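Local coordinates for yersinopine dehydrogenase (Yersinia pestis, PDB 6C4M), which catalyses the NADPH-dependent reductive condensation of pyruvate with a histidine-derived amine intermediate, the last step in making the metallophore yersinopine, at residues L28-A33 / S56-R61; L215-G220 / A225-L230; P261-A266 / E289-P294. All coordinates share one frame; numbering follows the deposited sequence.

Interaction 1: L28-A33 / S56-R61; sequences LGAGPA and STKGER. With NAP (NADP nicotinamide-adenine-dinucleotide phosphate), chain B.
Ala30 and Gly59 mark the closest backbone approach, their CA atoms 8.0 Å apart, so the turn after strand 25-28 and the first turn of helix 57-68 are joined by a side chain and by the cofactor rather than by main-chain contact. That side chain is Lys58. Its CG lies anti to the backbone N (chi1 -168°), and bends at chi2 and chi3 bring the ammonium onto the turn, where Lys58 NZ donates to Ala30 O at 2.9 Å. The nitrogen does not sit on a carbonyl lone pair: it stands 61° out of the carbonyl plane of Ala30. The same ammonium gives a second bond to the 2'-phosphate of NADP, Lys58 NZ to NAP O2X at 2.6 Å, and is also hydrogen-bonded to Asn53 and Tyr174. Ser56 takes another phosphate oxygen, with Ser56 OG 2.6 Å from NAP O3X. Ser56 is also the N-cap of helix 57-68, its OG accepting from Gly59 N at 3.0 Å, and so ties the start of the helix to the phosphate. On the facing turn, backbone amides do the work: Ala30 N donates to the ribose oxygen NAP O3B at 3.1 Å and Ala33 N, at the start of helix 32-44, to the diphosphate oxygen NAP O1N at 2.9 Å. Gly31 lies against the diphosphate, its C atom 3.2 Å from NAP O1N. Gly29 and Gly31 fit the glycine-rich turn of a Rossmann-type fold, and all the residues bonded to the cofactor here belong to its experimentally supported NADP binding sites. A lysine and a serine on the 2'-phosphate are consistent with the enzyme's use of NADPH, and the cationic NZ probably helps offset the phosphate charge.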
loop_
_atom_site.group_PDB
_atom_site.type_symbol
_atom_site.label_atom_id
_atom_site.label_comp_id
_atom_site.label_asym_id
_atom_site.label_seq_id
_atom_site.Cartn_x
_atom_site.Cartn_y
_atom_site.Cartn_z
ATOM N N LEU A 28 16.090 -36.802 7.195
ATOM C CA LEU A 28 17.330 -36.080 7.510
ATOM C C LEU A 28 17.002 -34.619 7.796
ATOM O O LEU A 28 16.706 -33.834 6.882
ATOM C CB LEU A 28 18.349 -36.177 6.386
ATOM C CG LEU A 28 18.770 -37.606 6.033
ATOM C CD1 LEU A 28 19.734 -37.554 4.863
ATOM C CD2 LEU A 28 19.423 -38.368 7.223
ATOM N N GLY A 29 17.085 -34.257 9.064
ATOM C CA GLY A 29 16.775 -32.919 9.498
ATOM C C GLY A 29 15.498 -32.986 10.297
ATOM O O GLY A 29 14.529 -33.612 9.854
ATOM N N ALA A 30 15.508 -32.394 11.492
ATOM C CA ALA A 30 14.396 -32.471 12.424
ATOM C C ALA A 30 13.915 -31.081 12.822
ATOM O O ALA A 30 13.754 -30.788 14.013
ATOM C CB ALA A 30 14.811 -33.264 13.663
ATOM N N GLY A 31 13.704 -30.214 11.834
ATOM C CA GLY A 31 12.929 -29.009 12.036
ATOM C C GLY A 31 11.452 -29.335 12.218
ATOM O O GLY A 31 11.022 -30.494 12.116
ATOM N N PRO A 32 10.642 -28.313 12.498
ATOM C CA PRO A 32 9.219 -28.580 12.782
ATOM C C PRO A 32 8.497 -29.265 11.641
ATOM O O PRO A 32 7.607 -30.092 11.889
ATOM C CB PRO A 32 8.645 -27.178 13.082
ATOM C CG PRO A 32 9.698 -26.181 12.638
ATOM C CD PRO A 32 10.998 -26.881 12.656
ATOM N N ALA A 33 8.870 -28.978 10.392
ATOM C CA ALA A 33 8.257 -29.676 9.267
ATOM C C ALA A 33 8.434 -31.191 9.373
ATOM O O ALA A 33 7.546 -31.954 8.972
ATOM C CB ALA A 33 8.856 -29.163 7.959
ATOM N N SER A 56 23.462 -29.684 17.168
ATOM C CA SER A 56 23.263 -28.368 17.748
ATOM C C SER A 56 22.774 -28.523 19.185
ATOM O O SER A 56 22.539 -29.631 19.672
ATOM C CB SER A 56 22.262 -27.578 16.922
ATOM O OG SER A 56 21.019 -28.301 16.839
ATOM N N THR A 57 22.624 -27.390 19.881
ATOM C CA THR A 57 22.034 -27.431 21.217
ATOM C C THR A 57 20.614 -27.975 21.164
ATOM O O THR A 57 20.214 -28.760 22.029
ATOM C CB THR A 57 22.042 -26.034 21.846
ATOM O OG1 THR A 57 21.463 -25.112 20.932
ATOM C CG2 THR A 57 23.449 -25.593 22.143
ATOM N N LYS A 58 19.832 -27.550 20.165
ATOM C CA LYS A 58 18.477 -28.083 19.982
ATOM C C LYS A 58 18.500 -29.577 19.660
ATOM O O LYS A 58 17.694 -30.352 20.186
ATOM C CB LYS A 58 17.759 -27.325 18.869
ATOM C CG LYS A 58 16.253 -27.613 18.790
ATOM C CD LYS A 58 15.787 -27.854 17.356
ATOM C CE LYS A 58 16.306 -29.171 16.783
ATOM N NZ LYS A 58 15.911 -29.340 15.356
ATOM N N GLY A 59 19.391 -29.985 18.757
ATOM C CA GLY A 59 19.503 -31.395 18.426
ATOM C C GLY A 59 19.842 -32.238 19.636
ATOM O O GLY A 59 19.239 -33.283 19.861
ATOM N N GLU A 60 20.792 -31.774 20.452
ATOM C CA GLU A 60 21.160 -32.506 21.657
ATOM C C GLU A 60 19.970 -32.655 22.599
ATOM O O GLU A 60 19.766 -33.721 23.188
ATOM C CB GLU A 60 22.322 -31.795 22.361
ATOM C CG GLU A 60 23.020 -32.655 23.395
ATOM C CD GLU A 60 23.795 -33.813 22.774
ATOM O OE1 GLU A 60 24.214 -33.680 21.607
ATOM O OE2 GLU A 60 23.976 -34.854 23.452
ATOM N N ARG A 61 19.183 -31.595 22.776
ATOM C CA ARG A 61 18.053 -31.689 23.691
ATOM C C ARG A 61 16.999 -32.659 23.161
ATOM O O ARG A 61 16.356 -33.368 23.942
ATOM C CB ARG A 61 17.455 -30.297 23.926
ATOM C CG ARG A 61 16.571 -30.206 25.174
ATOM C CD ARG A 61 16.463 -28.794 25.716
ATOM N NE ARG A 61 15.228 -28.121 25.295
ATOM C CZ ARG A 61 15.137 -27.164 24.368
ATOM N NH1 ARG A 61 16.209 -26.724 23.714
ATOM N NH2 ARG A 61 13.949 -26.642 24.095
HETATM P PA NAP B . 14.656 -25.670 9.443
HETATM O O1A NAP B . 14.644 -25.397 7.990
HETATM O O2A NAP B . 14.818 -24.374 10.279
HETATM O O5B NAP B . 15.891 -26.712 9.742
HETATM C C5B NAP B . 15.634 -28.077 9.341
HETATM C C4B NAP B . 16.861 -28.916 9.744
HETATM O O4B NAP B . 18.083 -28.296 9.005
HETATM C C3B NAP B . 17.105 -28.841 11.002
HETATM O O3B NAP B . 17.620 -30.112 11.510
HETATM C C2B NAP B . 18.298 -27.717 11.152
HETATM O O2B NAP B . 19.086 -27.977 12.365
HETATM C C1B NAP B . 19.044 -27.859 10.116
HETATM N N9A NAP B . 19.474 -26.519 9.713
HETATM C C8A NAP B . 18.867 -25.334 9.536
HETATM N N7A NAP B . 19.845 -24.488 9.182
HETATM C C5A NAP B . 21.029 -25.176 9.151
HETATM C C6A NAP B . 22.278 -24.707 8.829
HETATM N N6A NAP B . 22.833 -23.409 8.443
HETATM N N1A NAP B . 23.325 -25.551 8.855
HETATM C C2A NAP B . 23.140 -26.873 9.188
HETATM N N3A NAP B . 21.896 -27.333 9.507
HETATM C C4A NAP B . 20.826 -26.460 9.480
HETATM O O3 NAP B . 13.210 -26.380 9.832
HETATM P PN NAP B . 11.873 -26.602 8.949
HETATM O O1N NAP B . 11.341 -27.886 9.414
HETATM O O2N NAP B . 10.956 -25.402 9.287
HETATM O O5D NAP B . 12.090 -26.585 7.295
HETATM C C5D NAP B . 12.242 -27.821 6.548
HETATM C C4D NAP B . 12.391 -27.420 5.067
HETATM O O4D NAP B . 11.060 -26.688 4.572
HETATM C C3D NAP B . 13.360 -26.559 4.832
HETATM O O3D NAP B . 13.792 -26.807 3.407
HETATM C C2D NAP B . 12.732 -25.161 4.851
HETATM O O2D NAP B . 13.402 -24.378 3.979
HETATM C C1D NAP B . 11.335 -25.449 4.268
HETATM N N1N NAP B . 10.248 -24.587 4.792
HETATM C C2N NAP B . 9.561 -24.896 5.914
HETATM C C3N NAP B . 8.514 -24.045 6.335
HETATM C C7N NAP B . 7.709 -24.356 7.615
HETATM O O7N NAP B . 6.608 -23.994 7.745
HETATM N N7N NAP B . 8.372 -25.114 8.642
HETATM C C4N NAP B . 8.205 -22.918 5.627
HETATM C C5N NAP B . 8.896 -22.614 4.516
HETATM C C6N NAP B . 9.924 -23.458 4.083
HETATM P P2B NAP B . 18.565 -27.358 13.859
HETATM O O1X NAP B . 19.006 -25.911 13.916
HETATM O O2X NAP B . 17.079 -27.433 13.959
HETATM O O3X NAP B . 19.258 -28.121 14.964
#

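Interaction 2: L215-G220 / A225-L230; sequences LANQWG and AEMSWL
Met227, on the first turns of helix 225-235, reaches across to the end of strand 203-217 and touches Leu215, Ala216 and Asn217. From its CB the chain leaves with CG anti to the carbonyl carbon (chi1 -60°). CG runs beside the amide of Asn217, Met227 CG lying 4.1 Å from Asn217 ND2. SD comes next and meets a branch of Leu215; Met227 SD is modelled only 3.1 Å from Leu215 CD1, shorter than a relaxed sulfur-methyl contact, so the exact spacing is doubtful. The two side chains run alongside one another, pointing opposite ways. The methyl CE finishes the path against Asn217, where Met227 CE is 3.5 Å from Asn217 N, and it also lies 4.0 Å from Ala216 C. Bends at chi2 and chi3 turn this methyl along the strand end, and the methionine lies roughly perpendicular to the asparagine side chain. The other branch of Leu215 carries the packing one helical turn further, Leu215 CD2 resting 3.9 Å from Leu230 CD1. No hydrogen bond spans the two segments. The amide of Asn217 is fixed from outside the pair: ND2 donates to Glu161 OE2, on the neighbouring strand 161-165, and OD1 accepts from Asn221 N, while a weak bond of 2.8 Å runs from Trp219 N to Asn217 OD1. Asn217 N is buried by the contact and has no partner in the model. A type I turn from Asn217 to Gly220 starts the reversal of the chain, and the strand and helix axes then run nearly antiparallel, 160° apart with a closest approach of 9.8 Å. Because strand 240-243 follows the helix and pairs parallel with strand 203-217, this is the first half of a beta-alpha-beta crossover, with the helix packed on the sheet through Met227 and Leu230.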
loop_
_atom_site.group_PDB
_atom_site.type_symbol
_atom_site.label_atom_id
_atom_site.label_comp_id
_atom_site.label_asym_id
_atom_site.label_seq_id
_atom_site.Cartn_x
_atom_site.Cartn_y
_atom_site.Cartn_z
ATOM N N LEU A 215 5.731 -31.433 -8.295
ATOM C CA LEU A 215 6.839 -32.341 -8.078
ATOM C C LEU A 215 7.181 -33.082 -9.360
ATOM O O LEU A 215 6.441 -33.046 -10.347
ATOM C CB LEU A 215 6.542 -33.284 -6.916
ATOM C CG LEU A 215 5.328 -34.211 -6.977
ATOM C CD1 LEU A 215 5.503 -35.213 -8.009
ATOM C CD2 LEU A 215 5.145 -34.913 -5.636
ATOM N N ALA A 216 8.326 -33.768 -9.323
ATOM C CA ALA A 216 8.821 -34.545 -10.454
ATOM C C ALA A 216 9.952 -35.436 -9.958
ATOM O O ALA A 216 10.574 -35.156 -8.933
ATOM C CB ALA A 216 9.326 -33.631 -11.582
ATOM N N ASN A 217 10.187 -36.535 -10.679
ATOM C CA ASN A 217 11.417 -37.297 -10.559
ATOM C C ASN A 217 12.242 -37.082 -11.815
ATOM O O ASN A 217 11.821 -36.408 -12.753
ATOM C CB ASN A 217 11.128 -38.777 -10.330
ATOM C CG ASN A 217 10.361 -39.402 -11.472
ATOM O OD1 ASN A 217 10.606 -39.108 -12.642
ATOM N ND2 ASN A 217 9.438 -40.284 -11.135
ATOM N N GLN A 218 13.450 -37.612 -11.804
ATOM C CA GLN A 218 14.357 -37.310 -12.891
ATOM C C GLN A 218 13.857 -37.830 -14.228
ATOM O O GLN A 218 14.317 -37.353 -15.267
ATOM C CB GLN A 218 15.750 -37.877 -12.594
ATOM C CG GLN A 218 15.891 -39.417 -12.567
ATOM C CD GLN A 218 15.763 -39.997 -11.162
ATOM O OE1 GLN A 218 14.841 -39.676 -10.419
ATOM N NE2 GLN A 218 16.717 -40.836 -10.786
ATOM N N TRP A 219 12.948 -38.807 -14.235
ATOM C CA TRP A 219 12.461 -39.361 -15.492
ATOM C C TRP A 219 11.197 -38.663 -15.996
ATOM O O TRP A 219 10.751 -38.944 -17.112
ATOM C CB TRP A 219 12.218 -40.881 -15.334
ATOM C CG TRP A 219 13.417 -41.608 -14.752
ATOM C CD1 TRP A 219 14.641 -41.774 -15.334
ATOM C CD2 TRP A 219 13.500 -42.245 -13.470
ATOM N NE1 TRP A 219 15.473 -42.476 -14.505
ATOM C CE2 TRP A 219 14.804 -42.762 -13.345
ATOM C CE3 TRP A 219 12.596 -42.426 -12.418
ATOM C CZ2 TRP A 219 15.235 -43.448 -12.211
ATOM C CZ3 TRP A 219 13.018 -43.110 -11.290
ATOM C CH2 TRP A 219 14.337 -43.612 -11.192
ATOM N N GLY A 220 10.624 -37.743 -15.222
ATOM C CA GLY A 220 9.318 -37.203 -15.581
ATOM C C GLY A 220 8.207 -38.236 -15.539
ATOM O O GLY A 220 7.152 -38.034 -16.149
ATOM N N ALA A 225 5.245 -45.513 -8.257
ATOM C CA ALA A 225 4.766 -45.830 -6.911
ATOM C C ALA A 225 5.131 -44.752 -5.882
ATOM O O ALA A 225 4.324 -44.445 -4.998
ATOM C CB ALA A 225 5.304 -47.191 -6.468
ATOM N N GLU A 226 6.349 -44.185 -5.946
ATOM C CA GLU A 226 6.716 -43.158 -4.969
ATOM C C GLU A 226 5.871 -41.912 -5.149
ATOM O O GLU A 226 5.403 -41.323 -4.169
ATOM C CB GLU A 226 8.196 -42.772 -5.081
ATOM C CG GLU A 226 9.157 -43.624 -4.264
ATOM C CD GLU A 226 8.910 -43.513 -2.774
ATOM O OE1 GLU A 226 8.079 -44.288 -2.261
ATOM O OE2 GLU A 226 9.534 -42.654 -2.114
ATOM N N MET A 227 5.711 -41.467 -6.401
ATOM C CA MET A 227 4.825 -40.337 -6.695
ATOM C C MET A 227 3.415 -40.593 -6.190
ATOM O O MET A 227 2.785 -39.696 -5.612
ATOM C CB MET A 227 4.787 -40.078 -8.199
ATOM C CG MET A 227 6.151 -39.757 -8.776
ATOM S SD MET A 227 6.330 -38.031 -9.081
ATOM C CE MET A 227 7.132 -38.142 -10.688
ATOM N N SER A 228 2.905 -41.813 -6.405
ATOM C CA SER A 228 1.566 -42.149 -5.929
ATOM C C SER A 228 1.526 -42.094 -4.418
ATOM O O SER A 228 0.546 -41.638 -3.823
ATOM C CB SER A 228 1.155 -43.544 -6.416
ATOM O OG SER A 228 1.127 -43.592 -7.829
ATOM N N TRP A 229 2.596 -42.561 -3.782
ATOM C CA TRP A 229 2.653 -42.554 -2.330
ATOM C C TRP A 229 2.644 -41.125 -1.808
ATOM O O TRP A 229 1.856 -40.787 -0.917
ATOM C CB TRP A 229 3.899 -43.300 -1.842
ATOM C CG TRP A 229 4.129 -43.123 -0.383
ATOM C CD1 TRP A 229 3.467 -43.733 0.631
ATOM C CD2 TRP A 229 5.098 -42.277 0.224
ATOM N NE1 TRP A 229 3.950 -43.305 1.843
ATOM C CE2 TRP A 229 4.960 -42.412 1.619
ATOM C CE3 TRP A 229 6.063 -41.411 -0.275
ATOM C CZ2 TRP A 229 5.752 -41.713 2.517
ATOM C CZ3 TRP A 229 6.848 -40.722 0.611
ATOM C CH2 TRP A 229 6.691 -40.877 1.996
ATOM N N LEU A 230 3.506 -40.265 -2.371
ATOM C CA LEU A 230 3.522 -38.855 -1.989
ATOM C C LEU A 230 2.158 -38.217 -2.171
ATOM O O LEU A 230 1.691 -37.479 -1.299
ATOM C CB LEU A 230 4.561 -38.077 -2.802
ATOM C CG LEU A 230 5.971 -38.086 -2.245
ATOM C CD1 LEU A 230 6.925 -37.457 -3.238
ATOM C CD2 LEU A 230 6.055 -37.324 -0.928
#

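Interaction 3: P261-A266 / E289-P294; sequences PPLALA and EGPVCP
The end of helix 255-264, the helix that carries the proposed proton donor/acceptor His260, meets a loop leading into helix 294-313, and Pro291 of that loop lies against Leu263 and Ala266. The backbones come close here: the CA atoms of Leu263 and Pro291 are 5.9 Å apart. Pro261 and Pro262 kink the helix, since a proline nitrogen has no hydrogen to give to the preceding turn, but the helical bond from Leu265 N to Pro261 O, at 3.0 Å, is still made. Leu265 is the first residue to leave helical angles, and Ala266 then occupies the N-cap position of helix 267-274. Pro291 therefore covers a short joint between two helices. No hydrogen bond crosses between the two segments, and the contact buries 143 Å² in all. The leucine and proline side chains meet roughly perpendicular to each other, with Leu263 CG 4.1 Å from Pro291 CG. An unusual chi1 of -92° sets the isobutyl group of Leu263, whose side chain also touches Leu283 and Tyr284 of a loop and Val296 of helix 294-313. The carbonyl at the same position has its own polar partner, Thr269 OG1, which donates to Leu263 O. That fixes the joint from the side of the following helix, while the proline approaches with carbon alone. Val292 continues the loop to Cys293, the N-cap of helix 294-313, and around that point the second subunit packs on the loop: its Ser335 touches Cys293 and its Met336 touches Pro294. The contact thus connects the helix of the proposed catalytic His260 with a part of the chain at the dimer interface. At its centre the proline ring straddles the joint, Pro291 CG being 3.7 Å from Leu263 O and Pro291 CB 3.8 Å from Ala266 CB.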
loop_
_atom_site.group_PDB
_atom_site.type_symbol
_atom_site.label_atom_id
_atom_site.label_comp_id
_atom_site.label_asym_id
_atom_site.label_seq_id
_atom_site.Cartn_x
_atom_site.Cartn_y
_atom_site.Cartn_z
ATOM N N PRO A 261 15.063 -12.675 -2.352
ATOM C CA PRO A 261 16.270 -11.863 -2.594
ATOM C C PRO A 261 15.945 -10.388 -2.780
ATOM O O PRO A 261 16.646 -9.526 -2.235
ATOM C CB PRO A 261 16.886 -12.494 -3.852
ATOM C CG PRO A 261 16.487 -13.971 -3.727
ATOM C CD PRO A 261 15.045 -13.873 -3.215
ATOM N N PRO A 262 14.883 -10.033 -3.505
ATOM C CA PRO A 262 14.590 -8.589 -3.660
ATOM C C PRO A 262 14.232 -7.905 -2.355
ATOM O O PRO A 262 14.642 -6.754 -2.119
ATOM C CB PRO A 262 13.417 -8.576 -4.643
ATOM C CG PRO A 262 13.550 -9.847 -5.391
ATOM C CD PRO A 262 14.049 -10.845 -4.391
ATOM N N LEU A 263 13.471 -8.586 -1.499
ATOM C CA LEU A 263 13.061 -8.023 -0.217
ATOM C C LEU A 263 14.197 -8.062 0.794
ATOM O O LEU A 263 14.475 -7.067 1.466
ATOM C CB LEU A 263 11.853 -8.800 0.327
ATOM C CG LEU A 263 10.450 -8.297 -0.007
ATOM C CD1 LEU A 263 10.364 -7.791 -1.428
ATOM C CD2 LEU A 263 9.441 -9.405 0.261
ATOM N N ALA A 264 14.857 -9.208 0.913
ATOM C CA ALA A 264 15.825 -9.415 1.976
ATOM C C ALA A 264 17.141 -8.710 1.685
ATOM O O ALA A 264 17.908 -8.429 2.609
ATOM C CB ALA A 264 16.078 -10.923 2.182
ATOM N N LEU A 265 17.451 -8.491 0.410
ATOM C CA LEU A 265 18.716 -7.906 0.001
ATOM C C LEU A 265 18.563 -6.451 -0.442
ATOM O O LEU A 265 19.507 -5.867 -0.976
ATOM C CB LEU A 265 19.334 -8.751 -1.123
ATOM C CG LEU A 265 19.549 -10.250 -0.851
ATOM C CD1 LEU A 265 20.315 -10.865 -2.017
ATOM C CD2 LEU A 265 20.310 -10.497 0.467
ATOM N N ALA A 266 17.398 -5.863 -0.239
ATOM C CA ALA A 266 17.258 -4.422 -0.406
ATOM C C ALA A 266 18.210 -3.672 0.528
ATOM O O ALA A 266 18.506 -4.113 1.644
ATOM C CB ALA A 266 15.825 -4.011 -0.121
ATOM N N GLU A 289 9.060 1.259 6.893
ATOM C CA GLU A 289 8.953 0.181 7.863
ATOM C C GLU A 289 9.476 -1.139 7.317
ATOM O O GLU A 289 9.757 -2.050 8.095
ATOM C CB GLU A 289 7.498 -0.008 8.307
ATOM C CG GLU A 289 6.840 1.250 8.913
ATOM C CD GLU A 289 5.400 1.017 9.330
ATOM O OE1 GLU A 289 5.032 1.415 10.458
ATOM O OE2 GLU A 289 4.634 0.431 8.531
ATOM N N GLY A 290 9.621 -1.239 6.006
ATOM C CA GLY A 290 10.128 -2.419 5.353
ATOM C C GLY A 290 10.558 -2.016 3.961
ATOM O O GLY A 290 10.507 -0.828 3.584
ATOM N N PRO A 291 10.952 -3.003 3.159
ATOM C CA PRO A 291 11.665 -2.711 1.904
ATOM C C PRO A 291 10.784 -2.370 0.724
ATOM O O PRO A 291 11.294 -1.808 -0.255
ATOM C CB PRO A 291 12.420 -4.027 1.632
ATOM C CG PRO A 291 11.526 -5.065 2.255
ATOM C CD PRO A 291 10.960 -4.450 3.477
ATOM N N VAL A 292 9.487 -2.678 0.765
ATOM C CA VAL A 292 8.678 -2.584 -0.446
ATOM C C VAL A 292 8.598 -1.148 -0.936
ATOM O O VAL A 292 8.164 -0.238 -0.226
ATOM C CB VAL A 292 7.283 -3.184 -0.218
ATOM C CG1 VAL A 292 6.451 -3.018 -1.463
ATOM C CG2 VAL A 292 7.441 -4.672 0.107
ATOM N N CYS A 293 8.955 -0.963 -2.185
ATOM C CA CYS A 293 9.001 0.330 -2.824
ATOM C C CYS A 293 9.253 0.057 -4.299
ATOM O O CYS A 293 9.646 -1.055 -4.652
ATOM C CB CYS A 293 10.123 1.189 -2.226
ATOM S SG CYS A 293 11.793 0.566 -2.531
ATOM N N PRO A 294 9.108 1.042 -5.179
ATOM C CA PRO A 294 9.301 0.759 -6.610
ATOM C C PRO A 294 10.654 0.136 -6.976
ATOM O O PRO A 294 10.670 -0.760 -7.824
ATOM C CB PRO A 294 9.092 2.141 -7.241
ATOM C CG PRO A 294 8.083 2.792 -6.328
ATOM C CD PRO A 294 8.535 2.388 -4.960
#

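All three contacts are buried, yet they differ in what holds them. Interaction 1 is polar and is completed by the cofactor, whereas interactions 2 and 3 join their segments by apolar packing with no hydrogen bond between them. Interactions 1 and 2 share one mixed sheet, through strand 25-28 and strand 203-217, but their centres are 27 Å apart and their segments do not touch. Interaction 3 belongs to the helical part, on the opposite side of the chain's centre from interaction 2, and alone of the three is reached by the second subunit. It lies close to the proposed catalytic histidine, while interaction 2 is remote from the annotated sites.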